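Local coordinates for protein probable 2-dehydropantoate 2-reductase (Bacillus subtilis, PDB 3EGO) that probably catalyses the NADPH-dependent reduction of ketopantoate (2-dehydropantoate) to pantoate, a step of pantothenate biosynthesis, at residues A[106-111]-A[117-122]; A[68-73]-A[153-158]; A[180-185]-A[221-226]; A[85-88]-A[94-97]. All blocks are in the same frame, centred on the assembly; numbering follows the deposited sequence.

Interaction 1: A[106-111]-A[117-122]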
loop_
_atom_site.group_PDB
_atom_site.type_symbol
_atom_site.label_atom_id
_atom_site.label_comp_id
_atom_site.label_asym_id
_atom_site.label_seq_id
_atom_site.Cartn_x
_atom_site.Cartn_y
_atom_site.Cartn_z
ATOM N N HIS A 106 -19.369 11.025 -15.226
ATOM C CA HIS A 106 -18.678 12.038 -16.041
ATOM C C HIS A 106 -18.843 11.780 -17.557
ATOM O O HIS A 106 -19.031 12.716 -18.338
ATOM C CB HIS A 106 -17.203 12.186 -15.619
ATOM C CG HIS A 106 -17.017 12.783 -14.256
ATOM N ND1 HIS A 106 -16.049 12.349 -13.377
ATOM C CD2 HIS A 106 -17.685 13.774 -13.616
ATOM C CE1 HIS A 106 -16.123 13.050 -12.255
ATOM N NE2 HIS A 106 -17.111 13.919 -12.372
ATOM N N ASP A 107 -18.812 10.517 -17.968
ATOM C CA ASP A 107 -19.046 10.164 -19.371
ATOM C C ASP A 107 -20.474 10.481 -19.824
ATOM O O ASP A 107 -20.696 10.972 -20.932
ATOM C CB ASP A 107 -18.750 8.676 -19.611
ATOM C CG ASP A 107 -17.528 8.178 -18.830
ATOM O OD1 ASP A 107 -16.845 9.000 -18.167
ATOM O OD2 ASP A 107 -17.261 6.954 -18.866
ATOM N N LEU A 108 -21.445 10.189 -18.960
ATOM C CA LEU A 108 -22.857 10.437 -19.262
ATOM C C LEU A 108 -23.242 11.910 -19.292
ATOM O O LEU A 108 -24.118 12.302 -20.056
ATOM C CB LEU A 108 -23.752 9.760 -18.225
ATOM C CG LEU A 108 -23.684 8.254 -18.077
ATOM C CD1 LEU A 108 -24.692 7.815 -17.051
ATOM C CD2 LEU A 108 -23.930 7.616 -19.387
ATOM N N LYS A 109 -22.621 12.695 -18.415
ATOM C CA LYS A 109 -22.894 14.121 -18.286
ATOM C C LYS A 109 -22.892 14.811 -19.644
ATOM O O LYS A 109 -23.814 15.554 -19.984
ATOM C CB LYS A 109 -21.819 14.770 -17.420
ATOM C CG LYS A 109 -22.347 15.730 -16.383
ATOM C CD LYS A 109 -22.616 15.001 -15.077
ATOM C CE LYS A 109 -23.189 15.942 -14.038
ATOM N NZ LYS A 109 -22.819 15.535 -12.652
ATOM N N ASP A 110 -21.825 14.576 -20.401
ATOM C CA ASP A 110 -21.662 15.168 -21.721
ATOM C C ASP A 110 -21.839 14.084 -22.761
ATOM O O ASP A 110 -20.921 13.788 -23.529
ATOM C CB ASP A 110 -20.266 15.777 -21.864
ATOM C CG ASP A 110 -19.851 16.570 -20.646
ATOM O OD1 ASP A 110 -20.623 17.461 -20.217
ATOM O OD2 ASP A 110 -18.750 16.302 -20.121
ATOM N N TRP A 111 -23.008 13.465 -22.774
ATOM C CA TRP A 111 -23.275 12.464 -23.788
ATOM C C TRP A 111 -24.455 12.904 -24.636
ATOM O O TRP A 111 -25.602 12.906 -24.188
ATOM C CB TRP A 111 -23.493 11.064 -23.178
ATOM C CG TRP A 111 -23.375 9.975 -24.199
ATOM C CD1 TRP A 111 -22.648 10.022 -25.349
ATOM C CD2 TRP A 111 -23.980 8.673 -24.164
ATOM N NE1 TRP A 111 -22.774 8.845 -26.043
ATOM C CE2 TRP A 111 -23.581 7.996 -25.336
ATOM C CE3 TRP A 111 -24.827 8.015 -23.262
ATOM C CZ2 TRP A 111 -23.998 6.697 -25.631
ATOM C CZ3 TRP A 111 -25.243 6.722 -23.560
ATOM C CH2 TRP A 111 -24.826 6.079 -24.730
ATOM N N ILE A 117 -31.665 7.761 -20.538
ATOM C CA ILE A 117 -30.650 7.236 -19.646
ATOM C C ILE A 117 -31.139 7.115 -18.234
ATOM O O ILE A 117 -31.656 8.076 -17.654
ATOM C CB ILE A 117 -29.402 8.099 -19.641
ATOM C CG1 ILE A 117 -28.920 8.339 -21.070
ATOM C CG2 ILE A 117 -28.285 7.423 -18.792
ATOM C CD1 ILE A 117 -28.639 7.065 -21.848
ATOM N N TYR A 118 -30.928 5.916 -17.686
ATOM C CA TYR A 118 -31.247 5.589 -16.321
ATOM C C TYR A 118 -29.991 5.052 -15.658
ATOM O O TYR A 118 -29.117 4.458 -16.309
ATOM C CB TYR A 118 -32.387 4.556 -16.261
ATOM C CG TYR A 118 -33.585 5.034 -17.067
ATOM C CD1 TYR A 118 -34.529 5.914 -16.515
ATOM C CD2 TYR A 118 -33.730 4.668 -18.393
ATOM C CE1 TYR A 118 -35.603 6.386 -17.290
ATOM C CE2 TYR A 118 -34.794 5.128 -19.168
ATOM C CZ TYR A 118 -35.729 5.984 -18.611
ATOM O OH TYR A 118 -36.763 6.424 -19.418
ATOM N N VAL A 119 -29.966 5.202 -14.355
ATOM C CA VAL A 119 -28.804 4.907 -13.558
ATOM C C VAL A 119 -29.300 4.173 -12.303
ATOM O O VAL A 119 -30.355 4.504 -11.788
ATOM C CB VAL A 119 -28.189 6.326 -13.301
ATOM C CG1 VAL A 119 -28.321 6.847 -11.878
ATOM C CG2 VAL A 119 -26.882 6.618 -14.135
ATOM N N GLY A 120 -28.573 3.162 -11.822
ATOM C CA GLY A 120 -29.010 2.431 -10.628
ATOM C C GLY A 120 -27.924 1.687 -9.893
ATOM O O GLY A 120 -26.789 1.632 -10.342
ATOM N N ILE A 121 -28.270 1.148 -8.742
ATOM C CA ILE A 121 -27.335 0.376 -7.976
ATOM C C ILE A 121 -27.909 -1.000 -7.725
ATOM O O ILE A 121 -29.132 -1.199 -7.676
ATOM C CB ILE A 121 -26.996 1.033 -6.640
ATOM C CG1 ILE A 121 -28.259 1.201 -5.791
ATOM C CG2 ILE A 121 -26.299 2.404 -6.884
ATOM C CD1 ILE A 121 -27.926 1.747 -4.405
ATOM N N VAL A 122 -27.006 -1.947 -7.569
ATOM C CA VAL A 122 -27.402 -3.326 -7.366
ATOM C C VAL A 122 -27.033 -3.679 -5.935
ATOM O O VAL A 122 -25.847 -3.702 -5.596
ATOM C CB VAL A 122 -26.604 -4.247 -8.286
ATOM C CG1 VAL A 122 -26.878 -5.723 -7.944
ATOM C CG2 VAL A 122 -26.902 -3.934 -9.761
#
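Leu108 and Trp111, where helix 103-109 runs out, lean on Ile117 and Val119 at the start of the following strand, 116-128. With strand 94-97 they make a beta-alpha-beta unit of the Rossmann-type NADP domain, so the end of the helix is packed against the strand that follows it. Before the contact proper, His106 faces another way: its ring stacks with Tyr267 and its NE2 bonds Glu271, both on helix 261-274. Leu108 supplies most of the helix's grip. Its CG stands beside the backbone N and anti to the carbonyl carbon (chi1 -61°), and the CD1 methyl ends up serving two strand residues at once. It lies 3.8 Å from Val119 CG2 and 4.0 Å from Ile117 CG2, bridging two side chains that share one side of the strand. Phe84 of helix 80-86 and Phe97 of the adjacent strand also pack on Leu108. The chain then leaves the helix through Lys109 and Asp110, with a weak backbone bond from Trp111 N to Leu108 O (3.2 Å). Trp111 swings its indole back to the sheet, CG anti to the backbone N (chi1 -163°), while Phe84 meets that indole edge-to-face. Ile117 thus has two partners in this segment: CG2 goes to Leu108, and the other branch, with CG1 beside the backbone N, carries CD1 to the indole. Trp111 and Ile117 cross at about a right angle, and Ile117 CD1 comes to 3.8 Å from Trp111 CZ3.

Interaction 2: A[68-73]-A[153-158]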
loop_
_atom_site.group_PDB
_atom_site.type_symbol
_atom_site.label_atom_id
_atom_site.label_comp_id
_atom_site.label_asym_id
_atom_site.label_seq_id
_atom_site.Cartn_x
_atom_site.Cartn_y
_atom_site.Cartn_z
ATOM N N PHE A 68 -33.158 -3.327 -28.885
ATOM C CA PHE A 68 -33.742 -3.780 -27.616
ATOM C C PHE A 68 -34.663 -2.728 -27.036
ATOM O O PHE A 68 -34.435 -1.545 -27.218
ATOM C CB PHE A 68 -32.642 -4.131 -26.620
ATOM C CG PHE A 68 -31.831 -5.305 -27.039
ATOM C CD1 PHE A 68 -32.316 -6.593 -26.853
ATOM C CD2 PHE A 68 -30.603 -5.129 -27.654
ATOM C CE1 PHE A 68 -31.573 -7.712 -27.237
ATOM C CE2 PHE A 68 -29.851 -6.239 -28.052
ATOM C CZ PHE A 68 -30.322 -7.520 -27.846
ATOM N N ASP A 69 -35.711 -3.171 -26.348
ATOM C CA ASP A 69 -36.550 -2.280 -25.556
ATOM C C ASP A 69 -35.814 -1.695 -24.353
ATOM O O ASP A 69 -36.092 -0.568 -23.929
ATOM C CB ASP A 69 -37.819 -3.005 -25.132
ATOM C CG ASP A 69 -38.681 -3.369 -26.340
ATOM O OD1 ASP A 69 -38.895 -2.464 -27.179
ATOM O OD2 ASP A 69 -39.091 -4.538 -26.471
ATOM N N LEU A 70 -34.854 -2.447 -23.828
ATOM C CA LEU A 70 -34.007 -1.914 -22.775
ATOM C C LEU A 70 -32.624 -2.558 -22.876
ATOM O O LEU A 70 -32.499 -3.742 -23.225
ATOM C CB LEU A 70 -34.644 -2.211 -21.409
ATOM C CG LEU A 70 -33.883 -1.944 -20.101
ATOM C CD1 LEU A 70 -33.581 -0.482 -19.800
ATOM C CD2 LEU A 70 -34.672 -2.557 -18.927
ATOM N N LEU A 71 -31.600 -1.765 -22.612
ATOM C CA LEU A 71 -30.260 -2.289 -22.407
ATOM C C LEU A 71 -29.824 -2.035 -20.981
ATOM O O LEU A 71 -29.976 -0.935 -20.458
ATOM C CB LEU A 71 -29.260 -1.628 -23.346
ATOM C CG LEU A 71 -29.501 -2.014 -24.804
ATOM C CD1 LEU A 71 -28.599 -1.161 -25.723
ATOM C CD2 LEU A 71 -29.249 -3.479 -24.981
ATOM N N VAL A 72 -29.259 -3.065 -20.363
ATOM C CA VAL A 72 -28.837 -2.967 -18.988
ATOM C C VAL A 72 -27.353 -3.179 -19.021
ATOM O O VAL A 72 -26.904 -4.236 -19.455
ATOM C CB VAL A 72 -29.484 -4.030 -18.097
ATOM C CG1 VAL A 72 -28.903 -3.898 -16.657
ATOM C CG2 VAL A 72 -31.034 -3.938 -18.090
ATOM N N VAL A 73 -26.597 -2.174 -18.604
ATOM C CA VAL A 73 -25.136 -2.178 -18.739
ATOM C C VAL A 73 -24.486 -2.511 -17.408
ATOM O O VAL A 73 -24.647 -1.791 -16.427
ATOM C CB VAL A 73 -24.600 -0.818 -19.277
ATOM C CG1 VAL A 73 -23.016 -0.784 -19.237
ATOM C CG2 VAL A 73 -25.118 -0.571 -20.700
ATOM N N ASP A 153 -41.533 6.826 -16.490
ATOM C CA ASP A 153 -42.656 5.950 -16.827
ATOM C C ASP A 153 -42.284 4.982 -17.938
ATOM O O ASP A 153 -42.839 3.904 -18.023
ATOM C CB ASP A 153 -43.907 6.761 -17.186
ATOM C CG ASP A 153 -44.576 7.360 -15.960
ATOM O OD1 ASP A 153 -44.302 6.909 -14.801
ATOM O OD2 ASP A 153 -45.396 8.276 -16.171
ATOM N N ARG A 154 -41.314 5.358 -18.767
ATOM C CA ARG A 154 -40.836 4.457 -19.821
ATOM C C ARG A 154 -40.490 3.041 -19.340
ATOM O O ARG A 154 -40.617 2.085 -20.098
ATOM C CB ARG A 154 -39.646 5.069 -20.589
ATOM C CG ARG A 154 -40.061 6.021 -21.694
ATOM C CD ARG A 154 -38.876 6.640 -22.431
ATOM N NE ARG A 154 -38.212 5.752 -23.387
ATOM C CZ ARG A 154 -38.677 5.453 -24.602
ATOM N NH1 ARG A 154 -39.856 5.918 -25.010
ATOM N NH2 ARG A 154 -37.970 4.663 -25.405
ATOM N N LEU A 155 -40.079 2.897 -18.084
ATOM C CA LEU A 155 -39.737 1.563 -17.583
ATOM C C LEU A 155 -40.847 0.837 -16.825
ATOM O O LEU A 155 -40.602 -0.245 -16.278
ATOM C CB LEU A 155 -38.476 1.605 -16.738
ATOM C CG LEU A 155 -37.250 2.207 -17.424
ATOM C CD1 LEU A 155 -36.044 2.044 -16.546
ATOM C CD2 LEU A 155 -37.001 1.643 -18.848
ATOM N N ASN A 156 -42.056 1.418 -16.816
ATOM C CA ASN A 156 -43.200 0.902 -16.045
ATOM C C ASN A 156 -43.607 -0.491 -16.446
ATOM O O ASN A 156 -43.794 -1.353 -15.588
ATOM C CB ASN A 156 -44.458 1.795 -16.229
ATOM C CG ASN A 156 -44.421 3.084 -15.406
ATOM O OD1 ASN A 156 -43.545 3.285 -14.554
ATOM N ND2 ASN A 156 -45.402 3.971 -15.659
ATOM N N ILE A 157 -43.772 -0.709 -17.745
ATOM C CA ILE A 157 -44.241 -1.999 -18.216
ATOM C C ILE A 157 -43.108 -2.974 -18.031
ATOM O O ILE A 157 -43.317 -4.073 -17.504
ATOM C CB ILE A 157 -44.776 -1.952 -19.679
ATOM C CG1 ILE A 157 -46.047 -1.105 -19.748
ATOM C CG2 ILE A 157 -45.108 -3.339 -20.182
ATOM C CD1 ILE A 157 -46.489 -0.788 -21.187
ATOM N N LEU A 158 -41.892 -2.547 -18.382
ATOM C CA LEU A 158 -40.734 -3.434 -18.265
ATOM C C LEU A 158 -40.638 -3.989 -16.848
ATOM O O LEU A 158 -40.491 -5.184 -16.679
ATOM C CB LEU A 158 -39.432 -2.736 -18.678
ATOM C CG LEU A 158 -39.216 -2.577 -20.190
ATOM C CD1 LEU A 158 -38.346 -1.368 -20.479
ATOM C CD2 LEU A 158 -38.629 -3.883 -20.784
#
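This is a buried, wholly apolar contact in which Leu155 and Leu158, from the loop between strands 142-146 and 168-170, cover Leu70 at the start of strand 70-73. That strand belongs to the parallel part of the Rossmann-type sheet, between strands 4-8 and 94-97. Leu70 is the pivot. Its CG is turned anti to the backbone N (chi1 171°), and its two methyls spread to different partners. CD1 reaches Leu155 CD2 at 4.1 Å, the two side chains meeting nearly at right angles. Leu158 crosses Leu70 obliquely and presses a single methyl, CD1, against it at 3.9 Å from Leu70 CB and 4.2 Å from Leu70 CD2. Within the loop, Asn156 N bonds Asp153 O at 2.9 Å, and the loop is further tied down by Leu158 O to His25 NE2. Leu3 and, from strand 4-8, Ile5 also touch Leu158. Asp69 adds little across the contact: its carboxylate OD2 takes the backbone N-H of Lys4, and its own carbonyl O sits 4.2 Å from Leu158 CD1.

Interaction 3: A[180-185]-A[221-226]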
loop_
_atom_site.group_PDB
_atom_site.type_symbol
_atom_site.label_atom_id
_atom_site.label_comp_id
_atom_site.label_asym_id
_atom_site.label_seq_id
_atom_site.Cartn_x
_atom_site.Cartn_y
_atom_site.Cartn_z
ATOM N N GLY A 180 -24.758 7.701 -2.270
ATOM C CA GLY A 180 -24.990 7.041 -0.994
ATOM C C GLY A 180 -24.287 5.705 -0.925
ATOM O O GLY A 180 -23.940 5.211 0.147
ATOM N N LYS A 181 -24.099 5.087 -2.078
ATOM C CA LYS A 181 -23.352 3.827 -2.131
ATOM C C LYS A 181 -21.848 4.136 -2.291
ATOM O O LYS A 181 -21.002 3.449 -1.733
ATOM C CB LYS A 181 -23.873 2.979 -3.295
ATOM C CG LYS A 181 -23.105 1.650 -3.539
ATOM C CD LYS A 181 -23.824 0.759 -4.581
ATOM C CE LYS A 181 -22.827 -0.161 -5.298
ATOM N NZ LYS A 181 -21.928 -0.841 -4.316
ATOM N N LEU A 182 -21.528 5.174 -3.058
ATOM C CA LEU A 182 -20.118 5.530 -3.283
ATOM C C LEU A 182 -19.393 5.892 -1.984
ATOM O O LEU A 182 -18.271 5.428 -1.764
ATOM C CB LEU A 182 -19.986 6.657 -4.331
ATOM C CG LEU A 182 -18.521 6.855 -4.770
ATOM C CD1 LEU A 182 -18.334 6.639 -6.249
ATOM C CD2 LEU A 182 -18.050 8.207 -4.369
ATOM N N ILE A 183 -20.027 6.678 -1.099
ATOM C CA ILE A 183 -19.337 7.082 0.135
ATOM C C ILE A 183 -18.876 5.866 0.882
ATOM O O ILE A 183 -17.747 5.797 1.350
ATOM C CB ILE A 183 -20.156 8.002 1.087
ATOM C CG1 ILE A 183 -19.263 8.489 2.241
ATOM C CG2 ILE A 183 -21.360 7.277 1.694
ATOM C CD1 ILE A 183 -17.991 9.286 1.809
ATOM N N VAL A 184 -19.740 4.865 0.958
ATOM C CA VAL A 184 -19.367 3.613 1.577
ATOM C C VAL A 184 -18.170 2.900 0.882
ATOM O O VAL A 184 -17.193 2.568 1.536
ATOM C CB VAL A 184 -20.586 2.659 1.617
ATOM C CG1 VAL A 184 -20.154 1.284 1.993
ATOM C CG2 VAL A 184 -21.652 3.201 2.600
ATOM N N ASN A 185 -18.252 2.673 -0.423
ATOM C CA ASN A 185 -17.189 1.945 -1.123
ATOM C C ASN A 185 -15.852 2.690 -1.015
ATOM O O ASN A 185 -14.802 2.083 -0.797
ATOM C CB ASN A 185 -17.559 1.715 -2.595
ATOM C CG ASN A 185 -18.777 0.791 -2.773
ATOM O OD1 ASN A 185 -19.398 0.781 -3.832
ATOM N ND2 ASN A 185 -19.117 0.030 -1.744
ATOM N N ARG A 221 -17.228 15.896 1.812
ATOM C CA ARG A 221 -17.221 17.256 1.266
ATOM C C ARG A 221 -17.244 17.336 -0.261
ATOM O O ARG A 221 -17.977 18.161 -0.834
ATOM C CB ARG A 221 -16.055 18.073 1.817
ATOM C CG ARG A 221 -15.980 19.495 1.260
ATOM C CD ARG A 221 -17.302 20.302 1.504
ATOM N NE ARG A 221 -17.261 21.606 0.833
ATOM C CZ ARG A 221 -17.576 21.794 -0.446
ATOM N NH1 ARG A 221 -17.995 20.768 -1.188
ATOM N NH2 ARG A 221 -17.482 23.003 -0.989
ATOM N N ILE A 222 -16.452 16.505 -0.940
ATOM C CA ILE A 222 -16.405 16.522 -2.397
ATOM C C ILE A 222 -17.798 16.213 -2.980
ATOM O O ILE A 222 -18.239 16.825 -3.973
ATOM C CB ILE A 222 -15.384 15.452 -2.936
ATOM C CG1 ILE A 222 -13.934 15.876 -2.638
ATOM C CG2 ILE A 222 -15.549 15.229 -4.401
ATOM C CD1 ILE A 222 -12.938 14.670 -2.558
ATOM N N LEU A 223 -18.491 15.267 -2.354
ATOM C CA LEU A 223 -19.819 14.848 -2.840
ATOM C C LEU A 223 -20.947 15.770 -2.362
ATOM O O LEU A 223 -22.102 15.660 -2.852
ATOM C CB LEU A 223 -20.129 13.416 -2.378
ATOM C CG LEU A 223 -19.208 12.336 -2.935
ATOM C CD1 LEU A 223 -19.379 11.054 -2.133
ATOM C CD2 LEU A 223 -19.394 12.092 -4.453
ATOM N N LYS A 224 -20.636 16.618 -1.376
ATOM C CA LYS A 224 -21.628 17.498 -0.762
ATOM C C LYS A 224 -22.817 16.705 -0.208
ATOM O O LYS A 224 -23.978 16.986 -0.525
ATOM C CB LYS A 224 -22.104 18.514 -1.803
ATOM C CG LYS A 224 -21.033 19.493 -2.238
ATOM C CD LYS A 224 -21.411 20.186 -3.529
ATOM C CE LYS A 224 -20.483 21.342 -3.813
ATOM N NZ LYS A 224 -20.795 21.973 -5.132
ATOM N N LEU A 225 -22.524 15.705 0.610
ATOM C CA LEU A 225 -23.556 14.839 1.153
ATOM C C LEU A 225 -24.455 15.586 2.119
ATOM O O LEU A 225 -23.968 16.251 3.039
ATOM C CB LEU A 225 -22.919 13.660 1.876
ATOM C CG LEU A 225 -22.125 12.734 0.955
ATOM C CD1 LEU A 225 -21.734 11.497 1.722
ATOM C CD2 LEU A 225 -22.946 12.391 -0.284
ATOM N N GLU A 226 -25.763 15.436 1.926
ATOM C CA GLU A 226 -26.755 16.060 2.791
ATOM C C GLU A 226 -26.429 15.828 4.265
ATOM O O GLU A 226 -25.922 16.720 4.942
ATOM C CB GLU A 226 -28.166 15.546 2.452
#
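Lys181 NZ donates to Asn185 OD1 at 3.0 Å, one helical turn further on, arriving in the carbonyl plane on a lone pair with a C=O...N angle of 124°. By similarity Lys181 is the proton donor and Asn185 a substrate-binding residue, so this bond probably positions two groups of the active site on one face of helix 174-195. The lysine chain runs extended to CE, CG anti to the backbone N (chi1 176°), and the last torsion (chi4 48°) turns NZ toward OD1. The contact with 221-226 uses other faces of the helix and is purely apolar. Leu182 CD2 settles against the fork of Leu223, 3.9 Å from CD1 and 4.1 Å from CD2. Next along, Leu225 points its CD1 at the trunk of Ile183, 3.9 Å from CB and 3.9 Å from CG1. Between the two leucines helix 206-223 ends: Lys224, with positive phi, is the C-prime residue of a Schellman motif, with Leu225 N bonded to Cys220 O and a weaker bond from Lys224 N to Arg221 O. In the all-helical C-terminal domain, helix 174-195 therefore rests on the end of 206-223. Tyr175 OH binds Leu223 O, helix 261-274 covers Leu223 through Leu268, and Ala231 of helix 228-241 packs on Leu225.

Interaction 4: A[85-88]-A[94-97]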
loop_
_atom_site.group_PDB
_atom_site.type_symbol
_atom_site.label_atom_id
_atom_site.label_comp_id
_atom_site.label_asym_id
_atom_site.label_seq_id
_atom_site.Cartn_x
_atom_site.Cartn_y
_atom_site.Cartn_z
ATOM N N SER A 85 -19.317 3.184 -27.667
ATOM C CA SER A 85 -19.101 3.237 -29.127
ATOM C C SER A 85 -20.157 2.448 -29.892
ATOM O O SER A 85 -20.617 2.872 -30.958
ATOM C CB SER A 85 -17.693 2.756 -29.487
ATOM O OG SER A 85 -16.737 3.774 -29.242
ATOM N N SER A 86 -20.547 1.302 -29.352
ATOM C CA SER A 86 -21.673 0.571 -29.911
ATOM C C SER A 86 -22.979 1.318 -29.686
ATOM O O SER A 86 -23.865 1.308 -30.536
ATOM C CB SER A 86 -21.784 -0.813 -29.301
ATOM O OG SER A 86 -20.523 -1.457 -29.311
ATOM N N LEU A 87 -23.098 1.973 -28.538
ATOM C CA LEU A 87 -24.375 2.579 -28.169
ATOM C C LEU A 87 -24.731 3.749 -29.099
ATOM O O LEU A 87 -25.845 4.273 -29.068
ATOM C CB LEU A 87 -24.377 2.987 -26.686
ATOM C CG LEU A 87 -24.286 1.809 -25.691
ATOM C CD1 LEU A 87 -24.529 2.272 -24.267
ATOM C CD2 LEU A 87 -25.242 0.696 -26.049
ATOM N N GLU A 88 -23.778 4.134 -29.942
ATOM C CA GLU A 88 -24.003 5.202 -30.914
ATOM C C GLU A 88 -24.548 4.698 -32.256
ATOM O O GLU A 88 -25.204 5.441 -32.984
ATOM C CB GLU A 88 -22.727 6.011 -31.112
ATOM C CG GLU A 88 -22.297 6.766 -29.859
ATOM C CD GLU A 88 -20.799 7.021 -29.818
ATOM O OE1 GLU A 88 -20.085 6.423 -30.650
ATOM O OE2 GLU A 88 -20.332 7.805 -28.959
ATOM N N ASN A 94 -33.898 2.852 -24.260
ATOM C CA ASN A 94 -33.681 3.008 -22.825
ATOM C C ASN A 94 -32.384 2.283 -22.482
ATOM O O ASN A 94 -32.208 1.142 -22.902
ATOM C CB ASN A 94 -34.823 2.340 -22.065
ATOM C CG ASN A 94 -36.202 2.901 -22.450
ATOM O OD1 ASN A 94 -36.360 4.112 -22.560
ATOM N ND2 ASN A 94 -37.201 2.015 -22.628
ATOM N N ILE A 95 -31.508 2.932 -21.720
ATOM C CA ILE A 95 -30.289 2.288 -21.243
ATOM C C ILE A 95 -30.237 2.483 -19.772
ATOM O O ILE A 95 -30.308 3.628 -19.305
ATOM C CB ILE A 95 -29.021 2.942 -21.771
ATOM C CG1 ILE A 95 -29.151 3.285 -23.250
ATOM C CG2 ILE A 95 -27.795 2.011 -21.518
ATOM C CD1 ILE A 95 -29.167 2.114 -24.177
ATOM N N LEU A 96 -30.109 1.371 -19.035
ATOM C CA LEU A 96 -29.954 1.426 -17.581
ATOM C C LEU A 96 -28.521 1.077 -17.188
ATOM O O LEU A 96 -28.106 -0.030 -17.400
ATOM C CB LEU A 96 -30.924 0.458 -16.876
ATOM C CG LEU A 96 -30.828 0.357 -15.348
ATOM C CD1 LEU A 96 -31.036 1.731 -14.683
ATOM C CD2 LEU A 96 -31.849 -0.708 -14.787
ATOM N N PHE A 97 -27.757 2.027 -16.639
ATOM C CA PHE A 97 -26.368 1.745 -16.215
ATOM C C PHE A 97 -26.294 1.265 -14.781
ATOM O O PHE A 97 -26.752 1.962 -13.880
ATOM C CB PHE A 97 -25.527 3.018 -16.358
ATOM C CG PHE A 97 -25.262 3.387 -17.764
ATOM C CD1 PHE A 97 -24.142 2.883 -18.418
ATOM C CD2 PHE A 97 -26.139 4.217 -18.465
ATOM C CE1 PHE A 97 -23.889 3.203 -19.759
ATOM C CE2 PHE A 97 -25.898 4.558 -19.796
ATOM C CZ PHE A 97 -24.777 4.042 -20.455
#
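Leu87, near the end of helix 80-86, stands over Ile95 in the strand 94-97, with their CA atoms 9.1 Å apart. At that distance the backbones cannot bond and the side chains fill the interval. The two segments close the second half of a beta-alpha-beta crossover of the Rossmann-type domain: strand 70-73, helix 80-86, then strand 94-97. One side chain does the reaching. Leu87 holds CG beside the backbone N and anti to the carbonyl carbon (chi1 -65°), which sends its CD1 methyl down between two strand residues. CD1 comes to 4.3 Å from Ile95 CG2 and to 4.2 Å from Phe97 CZ, meeting the far end of the phenyl ring obliquely. These are loose van der Waals distances, and the small buried area of 97 Å² agrees with so slight a touch. The strand side is itself closely knit. Ile95 CG2 lies 3.6 Å from Phe97 CE2, two residues along, so methyl and ring present a joint apolar surface to the leucine. The backbone of Leu87 is fixed separately, its carbonyl O accepting from His115 NE2. Ile64 and Trp111 also pack on the Leu87 side chain. Strand 94-97 itself runs parallel to both its neighbours, 70-73 and 116-128; Val73 of the one and Ile117 of the other touch Phe97, and helix 103-109 covers the same ring through His104 and Leu108.

How the interactions relate
All four contacts are buried and aliphatic or aromatic in character. Interactions 1, 2 and 4 share one sheet: strand 94-97 lies between the strands of the other two, bonded through Leu71 O to Leu96 N (2.7 Å) and Tyr118 O to Phe97 N (2.8 Å). Interactions 1 and 4 belong to successive beta-alpha-beta units of it; interaction 2 instead brings a distant loop, within whose span both are nested, and Tyr118 and Asn94 receive its Leu155 and Arg154. In the other domain, interaction 3 packs a helix against another's end and the turn after it, and alone contains putative catalytic groups; Ile121 CG2 touching Lys181 CD (3.8 Å) joins it to interaction 1 across the domain boundary.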